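Local coordinates for protein glycoside transferase (Listeria monocytogenes, PDB 6R2M) that probably acts as a monomeric extracellular glycoside hydrolase that cleaves exopolysaccharide, at residues Val207-Gln212 with Asp231-Thr236; Ile215-Phe220 with Leu268-Asn273; Gly242-Arg247 with Thr262-Phe267. One frame throughout, in Å; residues are numbered along the deposited sequence.

Contact 1 of 3, residues Val207-Gln212 with Asp231-Thr236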
loop_
_atom_site.group_PDB
_atom_site.type_symbol
_atom_site.label_atom_id
_atom_site.label_comp_id
_atom_site.label_asym_id
_atom_site.label_seq_id
_atom_site.Cartn_x
_atom_site.Cartn_y
_atom_site.Cartn_z
ATOM N N VAL A 207 9.154 -8.208 -14.168
ATOM C CA VAL A 207 8.148 -7.396 -13.490
ATOM C C VAL A 207 7.845 -8.018 -12.138
ATOM O O VAL A 207 7.851 -9.246 -11.988
ATOM C CB VAL A 207 6.849 -7.232 -14.306
ATOM C CG1 VAL A 207 7.126 -6.456 -15.592
ATOM C CG2 VAL A 207 6.227 -8.579 -14.604
ATOM N N ASN A 208 7.583 -7.163 -11.154
ATOM C CA ASN A 208 7.143 -7.581 -9.828
ATOM C C ASN A 208 5.625 -7.422 -9.761
ATOM O O ASN A 208 5.110 -6.315 -9.944
ATOM C CB ASN A 208 7.839 -6.724 -8.769
ATOM C CG ASN A 208 7.559 -7.185 -7.364
ATOM O OD1 ASN A 208 6.424 -7.488 -7.012
ATOM N ND2 ASN A 208 8.598 -7.233 -6.542
ATOM N N MET A 209 4.907 -8.523 -9.519
ATOM C CA MET A 209 3.451 -8.465 -9.619
ATOM C C MET A 209 2.798 -7.698 -8.469
ATOM O O MET A 209 1.634 -7.307 -8.604
ATOM C CB MET A 209 2.876 -9.881 -9.721
ATOM C CG MET A 209 3.189 -10.553 -11.065
ATOM S SD MET A 209 2.460 -9.690 -12.484
ATOM C CE MET A 209 0.765 -10.221 -12.321
ATOM N N ILE A 210 3.493 -7.483 -7.346
ATOM C CA ILE A 210 2.975 -6.538 -6.355
ATOM C C ILE A 210 2.822 -5.164 -6.990
ATOM O O ILE A 210 1.766 -4.525 -6.899
ATOM C CB ILE A 210 3.895 -6.457 -5.123
ATOM C CG1 ILE A 210 3.920 -7.791 -4.392
ATOM C CG2 ILE A 210 3.430 -5.317 -4.202
ATOM C CD1 ILE A 210 4.859 -7.772 -3.177
ATOM N N ASP A 211 3.881 -4.684 -7.634
ATOM C CA ASP A 211 3.819 -3.365 -8.256
ATOM C C ASP A 211 2.816 -3.347 -9.404
ATOM O O ASP A 211 2.031 -2.395 -9.534
ATOM C CB ASP A 211 5.207 -2.952 -8.724
ATOM C CG ASP A 211 6.236 -3.027 -7.600
ATOM O OD1 ASP A 211 5.834 -2.827 -6.437
ATOM O OD2 ASP A 211 7.417 -3.281 -7.885
ATOM N N GLN A 212 2.782 -4.416 -10.207
ATOM C CA GLN A 212 1.815 -4.481 -11.295
ATOM C C GLN A 212 0.381 -4.434 -10.772
ATOM O O GLN A 212 -0.467 -3.760 -11.362
ATOM C CB GLN A 212 2.040 -5.736 -12.132
ATOM C CG GLN A 212 3.368 -5.752 -12.908
ATOM C CD GLN A 212 3.345 -4.823 -14.116
ATOM O OE1 GLN A 212 2.341 -4.752 -14.811
ATOM N NE2 GLN A 212 4.449 -4.115 -14.365
ATOM N N ASP A 231 -5.580 -7.323 -17.596
ATOM C CA ASP A 231 -6.676 -8.119 -17.063
ATOM C C ASP A 231 -6.710 -9.484 -17.727
ATOM O O ASP A 231 -6.867 -10.503 -17.047
ATOM C CB ASP A 231 -8.004 -7.392 -17.250
ATOM C CG ASP A 231 -9.145 -8.051 -16.493
ATOM O OD1 ASP A 231 -9.083 -8.110 -15.253
ATOM O OD2 ASP A 231 -10.103 -8.520 -17.142
ATOM N N ASN A 232 -6.489 -9.530 -19.047
ATOM C CA ASN A 232 -6.482 -10.807 -19.746
ATOM C C ASN A 232 -5.329 -11.688 -19.281
ATOM O O ASN A 232 -5.497 -12.904 -19.119
ATOM C CB ASN A 232 -6.395 -10.595 -21.252
ATOM C CG ASN A 232 -6.154 -11.889 -21.997
ATOM O OD1 ASN A 232 -5.044 -12.151 -22.465
ATOM N ND2 ASN A 232 -7.189 -12.720 -22.090
ATOM N N PHE A 233 -4.153 -11.105 -19.054
ATOM C CA PHE A 233 -3.048 -11.895 -18.531
ATOM C C PHE A 233 -3.443 -12.557 -17.213
ATOM O O PHE A 233 -3.201 -13.745 -17.005
ATOM C CB PHE A 233 -1.811 -11.016 -18.337
ATOM C CG PHE A 233 -0.648 -11.758 -17.758
ATOM C CD1 PHE A 233 0.107 -12.591 -18.546
ATOM C CD2 PHE A 233 -0.323 -11.623 -16.416
ATOM C CE1 PHE A 233 1.181 -13.295 -18.012
ATOM C CE2 PHE A 233 0.758 -12.319 -15.873
ATOM C CZ PHE A 233 1.503 -13.151 -16.678
ATOM N N LEU A 234 -4.047 -11.793 -16.307
ATOM C CA LEU A 234 -4.452 -12.361 -15.024
ATOM C C LEU A 234 -5.435 -13.501 -15.219
ATOM O O LEU A 234 -5.301 -14.565 -14.602
ATOM C CB LEU A 234 -5.060 -11.274 -14.129
ATOM C CG LEU A 234 -4.151 -10.136 -13.661
ATOM C CD1 LEU A 234 -4.946 -9.158 -12.812
ATOM C CD2 LEU A 234 -2.941 -10.649 -12.890
ATOM N N GLN A 235 -6.434 -13.295 -16.083
ATOM C CA GLN A 235 -7.450 -14.320 -16.297
ATOM C C GLN A 235 -6.844 -15.588 -16.878
ATOM O O GLN A 235 -7.192 -16.701 -16.456
ATOM C CB GLN A 235 -8.560 -13.777 -17.200
ATOM C CG GLN A 235 -9.487 -12.795 -16.486
ATOM C CD GLN A 235 -10.443 -12.100 -17.433
ATOM O OE1 GLN A 235 -10.404 -12.323 -18.644
ATOM N NE2 GLN A 235 -11.309 -11.248 -16.887
ATOM N N THR A 236 -5.928 -15.451 -17.842
ATOM C CA THR A 236 -5.384 -16.642 -18.489
ATOM C C THR A 236 -4.397 -17.380 -17.586
ATOM O O THR A 236 -4.305 -18.612 -17.650
ATOM C CB THR A 236 -4.730 -16.281 -19.826
ATOM O OG1 THR A 236 -3.611 -15.403 -19.611
ATOM C CG2 THR A 236 -5.735 -15.608 -20.751
#

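Contact 2 of 3, residues Ile215-Phe220 with Leu268-Asn273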
loop_
_atom_site.group_PDB
_atom_site.type_symbol
_atom_site.label_atom_id
_atom_site.label_comp_id
_atom_site.label_asym_id
_atom_site.label_seq_id
_atom_site.Cartn_x
_atom_site.Cartn_y
_atom_site.Cartn_z
ATOM N N ILE A 215 -0.550 -0.882 -9.764
ATOM C CA ILE A 215 -0.819 -0.040 -10.931
ATOM C C ILE A 215 -2.187 -0.362 -11.505
ATOM O O ILE A 215 -2.958 0.535 -11.867
ATOM C CB ILE A 215 0.280 -0.217 -11.998
ATOM C CG1 ILE A 215 1.634 0.181 -11.425
ATOM C CG2 ILE A 215 -0.059 0.602 -13.279
ATOM C CD1 ILE A 215 2.796 -0.287 -12.262
ATOM N N ALA A 216 -2.512 -1.648 -11.599
ATOM C CA ALA A 216 -3.795 -2.038 -12.166
ATOM C C ALA A 216 -4.946 -1.485 -11.348
ATOM O O ALA A 216 -5.972 -1.075 -11.906
ATOM C CB ALA A 216 -3.903 -3.560 -12.239
ATOM N N MET A 217 -4.810 -1.501 -10.018
ATOM C CA MET A 217 -5.872 -0.958 -9.183
ATOM C C MET A 217 -5.979 0.559 -9.324
ATOM O O MET A 217 -7.086 1.101 -9.378
ATOM C CB MET A 217 -5.651 -1.372 -7.731
ATOM C CG MET A 217 -6.190 -2.778 -7.521
ATOM S SD MET A 217 -6.210 -3.326 -5.822
ATOM C CE MET A 217 -4.489 -3.367 -5.600
ATOM N N ALA A 218 -4.846 1.260 -9.395
ATOM C CA ALA A 218 -4.894 2.700 -9.628
ATOM C C ALA A 218 -5.490 3.007 -10.993
ATOM O O ALA A 218 -6.230 3.982 -11.153
ATOM C CB ALA A 218 -3.493 3.297 -9.515
ATOM N N TYR A 219 -5.150 2.197 -11.992
ATOM C CA TYR A 219 -5.718 2.368 -13.322
ATOM C C TYR A 219 -7.237 2.305 -13.275
ATOM O O TYR A 219 -7.927 3.157 -13.848
ATOM C CB TYR A 219 -5.164 1.295 -14.254
ATOM C CG TYR A 219 -5.493 1.517 -15.695
ATOM C CD1 TYR A 219 -6.695 1.063 -16.231
ATOM C CD2 TYR A 219 -4.600 2.160 -16.533
ATOM C CE1 TYR A 219 -6.986 1.246 -17.561
ATOM C CE2 TYR A 219 -4.881 2.359 -17.861
ATOM C CZ TYR A 219 -6.080 1.904 -18.366
ATOM O OH TYR A 219 -6.344 2.101 -19.694
ATOM N N PHE A 220 -7.774 1.271 -12.633
ATOM C CA PHE A 220 -9.222 1.144 -12.540
ATOM C C PHE A 220 -9.820 2.285 -11.736
ATOM O O PHE A 220 -10.865 2.839 -12.101
ATOM C CB PHE A 220 -9.601 -0.185 -11.901
ATOM C CG PHE A 220 -11.080 -0.381 -11.786
ATOM C CD1 PHE A 220 -11.715 -0.243 -10.562
ATOM C CD2 PHE A 220 -11.838 -0.694 -12.903
ATOM C CE1 PHE A 220 -13.092 -0.410 -10.454
ATOM C CE2 PHE A 220 -13.207 -0.871 -12.795
ATOM C CZ PHE A 220 -13.831 -0.732 -11.569
ATOM N N LEU A 268 -4.905 -9.079 -5.731
ATOM C CA LEU A 268 -5.794 -9.682 -6.727
ATOM C C LEU A 268 -7.216 -9.806 -6.202
ATOM O O LEU A 268 -8.182 -9.552 -6.933
ATOM C CB LEU A 268 -5.285 -11.061 -7.130
ATOM C CG LEU A 268 -4.206 -11.097 -8.188
ATOM C CD1 LEU A 268 -3.587 -12.475 -8.186
ATOM C CD2 LEU A 268 -4.843 -10.791 -9.543
ATOM N N THR A 269 -7.367 -10.245 -4.953
ATOM C CA THR A 269 -8.688 -10.375 -4.364
ATOM C C THR A 269 -9.398 -9.027 -4.332
ATOM O O THR A 269 -10.561 -8.920 -4.742
ATOM C CB THR A 269 -8.549 -10.989 -2.975
ATOM O OG1 THR A 269 -7.979 -12.298 -3.128
ATOM C CG2 THR A 269 -9.897 -11.091 -2.282
ATOM N N GLN A 270 -8.685 -7.973 -3.906
ATOM C CA GLN A 270 -9.241 -6.620 -3.922
ATOM C C GLN A 270 -9.603 -6.178 -5.335
ATOM O O GLN A 270 -10.663 -5.584 -5.557
ATOM C CB GLN A 270 -8.245 -5.626 -3.322
ATOM C CG GLN A 270 -7.898 -5.906 -1.881
ATOM C CD GLN A 270 -6.764 -5.024 -1.376
ATOM O OE1 GLN A 270 -6.581 -3.901 -1.838
ATOM N NE2 GLN A 270 -5.991 -5.541 -0.430
ATOM N N TYR A 271 -8.728 -6.467 -6.298
ATOM C CA TYR A 271 -8.938 -6.038 -7.676
ATOM C C TYR A 271 -10.142 -6.738 -8.298
ATOM O O TYR A 271 -10.987 -6.101 -8.948
ATOM C CB TYR A 271 -7.662 -6.325 -8.473
ATOM C CG TYR A 271 -7.782 -6.252 -9.986
ATOM C CD1 TYR A 271 -7.584 -5.048 -10.651
ATOM C CD2 TYR A 271 -8.054 -7.394 -10.741
ATOM C CE1 TYR A 271 -7.649 -4.978 -12.027
ATOM C CE2 TYR A 271 -8.135 -7.333 -12.119
ATOM C CZ TYR A 271 -7.936 -6.124 -12.752
ATOM O OH TYR A 271 -8.022 -6.076 -14.122
ATOM N N PHE A 272 -10.245 -8.055 -8.108
ATOM C CA PHE A 272 -11.369 -8.771 -8.694
ATOM C C PHE A 272 -12.678 -8.343 -8.050
ATOM O O PHE A 272 -13.693 -8.217 -8.736
ATOM C CB PHE A 272 -11.144 -10.282 -8.559
ATOM C CG PHE A 272 -10.168 -10.833 -9.553
ATOM C CD1 PHE A 272 -10.169 -10.382 -10.867
ATOM C CD2 PHE A 272 -9.242 -11.805 -9.179
ATOM C CE1 PHE A 272 -9.272 -10.912 -11.793
ATOM C CE2 PHE A 272 -8.356 -12.330 -10.104
ATOM C CZ PHE A 272 -8.364 -11.876 -11.408
ATOM N N ASN A 273 -12.664 -8.023 -6.760
ATOM C CA ASN A 273 -13.905 -7.579 -6.137
ATOM C C ASN A 273 -14.272 -6.155 -6.560
ATOM O O ASN A 273 -15.456 -5.850 -6.746
ATOM C CB ASN A 273 -13.791 -7.745 -4.628
ATOM C CG ASN A 273 -13.769 -9.218 -4.225
ATOM O OD1 ASN A 273 -14.363 -10.061 -4.905
ATOM N ND2 ASN A 273 -13.076 -9.535 -3.142
#

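Contact 3 of 3, residues Gly242-Arg247 with Thr262-Phe267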
loop_
_atom_site.group_PDB
_atom_site.type_symbol
_atom_site.label_atom_id
_atom_site.label_comp_id
_atom_site.label_asym_id
_atom_site.label_seq_id
_atom_site.Cartn_x
_atom_site.Cartn_y
_atom_site.Cartn_z
ATOM N N GLY A 242 -4.115 -21.945 -12.312
ATOM C CA GLY A 242 -4.703 -21.860 -10.993
ATOM C C GLY A 242 -3.898 -21.037 -10.019
ATOM O O GLY A 242 -4.078 -21.168 -8.806
ATOM N N LYS A 243 -3.003 -20.191 -10.522
ATOM C CA LYS A 243 -2.122 -19.369 -9.704
ATOM C C LYS A 243 -1.793 -18.107 -10.483
ATOM O O LYS A 243 -1.937 -18.055 -11.708
ATOM C CB LYS A 243 -0.805 -20.069 -9.353
ATOM C CG LYS A 243 -0.919 -21.374 -8.591
ATOM C CD LYS A 243 0.475 -21.967 -8.401
ATOM C CE LYS A 243 0.432 -23.243 -7.592
ATOM N NZ LYS A 243 1.811 -23.741 -7.341
ATOM N N VAL A 244 -1.300 -17.104 -9.763
ATOM C CA VAL A 244 -0.586 -15.984 -10.360
ATOM C C VAL A 244 0.742 -15.873 -9.625
ATOM O O VAL A 244 0.773 -15.859 -8.390
ATOM C CB VAL A 244 -1.386 -14.670 -10.282
ATOM C CG1 VAL A 244 -0.555 -13.498 -10.823
ATOM C CG2 VAL A 244 -2.709 -14.779 -11.060
ATOM N N TYR A 245 1.837 -15.857 -10.368
ATOM C CA TYR A 245 3.138 -15.935 -9.729
ATOM C C TYR A 245 3.628 -14.559 -9.295
ATOM O O TYR A 245 3.119 -13.522 -9.733
ATOM C CB TYR A 245 4.129 -16.611 -10.673
ATOM C CG TYR A 245 3.768 -18.065 -10.868
ATOM C CD1 TYR A 245 4.026 -18.989 -9.874
ATOM C CD2 TYR A 245 3.133 -18.497 -12.024
ATOM C CE1 TYR A 245 3.687 -20.329 -10.039
ATOM C CE2 TYR A 245 2.798 -19.833 -12.200
ATOM C CZ TYR A 245 3.075 -20.735 -11.204
ATOM O OH TYR A 245 2.734 -22.062 -11.373
ATOM N N ALA A 246 4.629 -14.564 -8.404
ATOM C CA ALA A 246 5.110 -13.327 -7.799
ATOM C C ALA A 246 5.860 -12.442 -8.782
ATOM O O ALA A 246 5.805 -11.211 -8.660
ATOM C CB ALA A 246 6.008 -13.645 -6.608
ATOM N N ARG A 247 6.596 -13.033 -9.725
ATOM C CA ARG A 247 7.402 -12.260 -10.662
ATOM C C ARG A 247 7.414 -12.947 -12.016
ATOM O O ARG A 247 7.449 -14.177 -12.082
ATOM C CB ARG A 247 8.847 -12.106 -10.182
ATOM C CG ARG A 247 9.010 -11.257 -8.938
ATOM C CD ARG A 247 10.378 -11.424 -8.357
ATOM N NE ARG A 247 10.614 -10.496 -7.252
ATOM C CZ ARG A 247 10.466 -10.795 -5.967
ATOM N NH1 ARG A 247 10.067 -12.009 -5.605
ATOM N NH2 ARG A 247 10.712 -9.875 -5.041
ATOM N N THR A 262 2.064 -13.588 -1.166
ATOM C CA THR A 262 0.873 -13.311 -0.369
ATOM C C THR A 262 0.254 -11.971 -0.752
ATOM O O THR A 262 -0.961 -11.874 -0.967
ATOM C CB THR A 262 1.234 -13.347 1.111
ATOM O OG1 THR A 262 1.657 -14.669 1.453
ATOM C CG2 THR A 262 0.032 -12.982 1.960
ATOM N N ALA A 263 1.080 -10.920 -0.850
ATOM C CA ALA A 263 0.541 -9.605 -1.182
ATOM C C ALA A 263 -0.129 -9.600 -2.554
ATOM O O ALA A 263 -1.170 -8.956 -2.733
ATOM C CB ALA A 263 1.639 -8.544 -1.108
ATOM N N VAL A 264 0.433 -10.333 -3.520
ATOM C CA VAL A 264 -0.173 -10.415 -4.847
ATOM C C VAL A 264 -1.573 -10.999 -4.767
ATOM O O VAL A 264 -2.505 -10.497 -5.399
ATOM C CB VAL A 264 0.721 -11.224 -5.798
ATOM C CG1 VAL A 264 -0.071 -11.593 -7.055
ATOM C CG2 VAL A 264 1.926 -10.386 -6.169
ATOM N N TYR A 265 -1.759 -12.052 -3.968
ATOM C CA TYR A 265 -3.114 -12.594 -3.861
ATOM C C TYR A 265 -4.043 -11.669 -3.085
ATOM O O TYR A 265 -5.242 -11.606 -3.396
ATOM C CB TYR A 265 -3.078 -13.977 -3.219
ATOM C CG TYR A 265 -2.557 -15.036 -4.170
ATOM C CD1 TYR A 265 -3.010 -15.088 -5.485
ATOM C CD2 TYR A 265 -1.633 -15.987 -3.749
ATOM C CE1 TYR A 265 -2.536 -16.051 -6.373
ATOM C CE2 TYR A 265 -1.159 -16.973 -4.629
ATOM C CZ TYR A 265 -1.623 -16.991 -5.940
ATOM O OH TYR A 265 -1.162 -17.959 -6.808
ATOM N N ALA A 266 -3.530 -10.943 -2.085
ATOM C CA ALA A 266 -4.380 -9.971 -1.403
ATOM C C ALA A 266 -4.842 -8.885 -2.368
ATOM O O ALA A 266 -6.036 -8.546 -2.422
ATOM C CB ALA A 266 -3.636 -9.355 -0.217
ATOM N N PHE A 267 -3.925 -8.373 -3.191
ATOM C CA PHE A 267 -4.301 -7.312 -4.121
ATOM C C PHE A 267 -5.143 -7.840 -5.276
ATOM O O PHE A 267 -6.024 -7.122 -5.747
ATOM C CB PHE A 267 -3.058 -6.604 -4.641
ATOM C CG PHE A 267 -2.292 -5.883 -3.572
ATOM C CD1 PHE A 267 -2.908 -5.501 -2.394
ATOM C CD2 PHE A 267 -0.949 -5.612 -3.740
ATOM C CE1 PHE A 267 -2.193 -4.851 -1.401
ATOM C CE2 PHE A 267 -0.227 -4.958 -2.768
ATOM C CZ PHE A 267 -0.852 -4.573 -1.581
#

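Contact 1 of 3, residues Val207-Gln212 with Asp231-Thr236
Met209 reaches over to Phe233 and Leu234, joining the start of helix 209-223 to helix 228-241; the two are consecutive helices linked by a short loop, a helical hairpin within a largely helical chain. Val207 comes first, at the end of strand 206-208, where its backbone pairs with Tyr248 in a small two-stranded antiparallel sheet. Asn208 then makes the turn from strand to helix. As the N-cap it takes the N-H of Ile210 on OD1 at 2.9 Å, in the carbonyl plane, although the N-H...O angle is only 138°. A short amide side chain suits this place because it supplies an acceptor to the first turn. Met209 spans the distance between the two backbones, its CA 10.3 Å from the CA of Leu234. Its unbranched chain bends at chi2 (-63°) and again at chi3 (-77°), which delivers the methyl CE to the far helix. There CE packs 3.8 Å from Leu234 CD2 and lies at the edge of the Phe233 ring, near its plane, 4.1 Å from CE2. Phe189 and Tyr248 meet the same ring edge-to-face. Gln212 OE1 accepts from Phe190 N, while its own backbone N bonds to Asn208 O at 3.0 Å.

Contact 2 of 3, residues Ile215-Phe220 with Leu268-Asn273
Tyr271 lies against Ala216 and Met217 where helices 209-223 and 262-274 pack side by side in a nearly parallel helix pair. Their axes here approach to 10.2 Å and cross at 21°; the CA atoms of Met217 and Tyr271, 6.1 Å apart, are the nearest pair. The shared surface is mainly apolar. With CG anti to the backbone N (chi1 166°), Tyr271 sends its ring toward the other helix. Met217 CG rests 4.0 Å from Tyr271 CB and sits at the edge of the ring, near its plane, while Ala216 CB comes obliquely to within 4.0 Å of Tyr271 CE1. The small alanine leaves room for an aromatic ring between the two backbones, and the slim methionine fills in beside it. A second kind of contact involves sulfur. Met217 crosses Gln270 at about a right angle, and its SD packs 4.0 Å from Gln270 CB. No hydrogen bond spans the segments; Gln270 NE2 and Tyr271 OH find partners outside them. Gln270 is partly exposed; its NE2 turns to Thr310 OG1 in helix 301-312, and its methylene part serves the packing. The Tyr271 hydroxyl bonds to Asp231 OD1 in helix 228-241, which also receives Gln277 NE2. Tyrosine therefore suits this place twice over, with a ring to fill the interface and a hydroxyl to tie in a third helix. A bend at chi3 (-66°), about the CG-SD bond, turns the methyl CE of Met217 onto Phe267 CB.

Contact 3 of 3, residues Gly242-Arg247 with Thr262-Phe267
The CA atoms of Val244 and Tyr265, 7.8 Å apart, are the nearest pair where the link from helix 228-241 to strand 247-249 runs past the first turns of helix 262-274. Gly242 leaves the preceding helix with a positive phi of 67°, a conformation glycine adopts readily. Lys243 and Val244 continue extended, and the N-H of Val244 donates to Tyr265 OH at 3.1 Å with an N-H...O angle of 154°. Tyr265 CG, anti to the carbonyl carbon (chi1 -74°), carries the ring across to the extended link, and Lys243 CA lies at the ring edge near its plane. Lys243 CB sits 3.3 Å from the Tyr265 OH, while the rest of the lysine extends away, its NZ making a long, weak ion pair with Glu260. Apolar packing completes the contact. Val244 CG1 meets Val264 CG1 at 4.2 Å, and Val244 CB lies 4.3 Å from Tyr265 CE1; both beta-branched valines offer compact surfaces to the buried interface, beside Met209. Since Glu260 OE2 also bonds the phenol oxygen, Tyr265 OH probably accepts from the backbone and donates to the carboxylate, so that one buried hydroxyl satisfies a loop amide and is held by a second bond.

From the N terminus, strand 206-208 and the start of helix 209-223 open contact 1, and the same helix opens contact 2 a turn later. Contact 1 closes first, after 18 intervening residues, on helix 228-241, so the two cross along the chain. The chain then enters the link at 242-247, which opens contact 3; that contact closes after 14 residues on helix 262-274 and falls wholly within the span of contact 2. Contact 2 closes last, on the next residues of that helix. Together they tie three helices and the link to one another: Leu268 touches both Leu234 and Val244, and Met209 N probably bonds Ala246 O, joining contact 1 to contact 3.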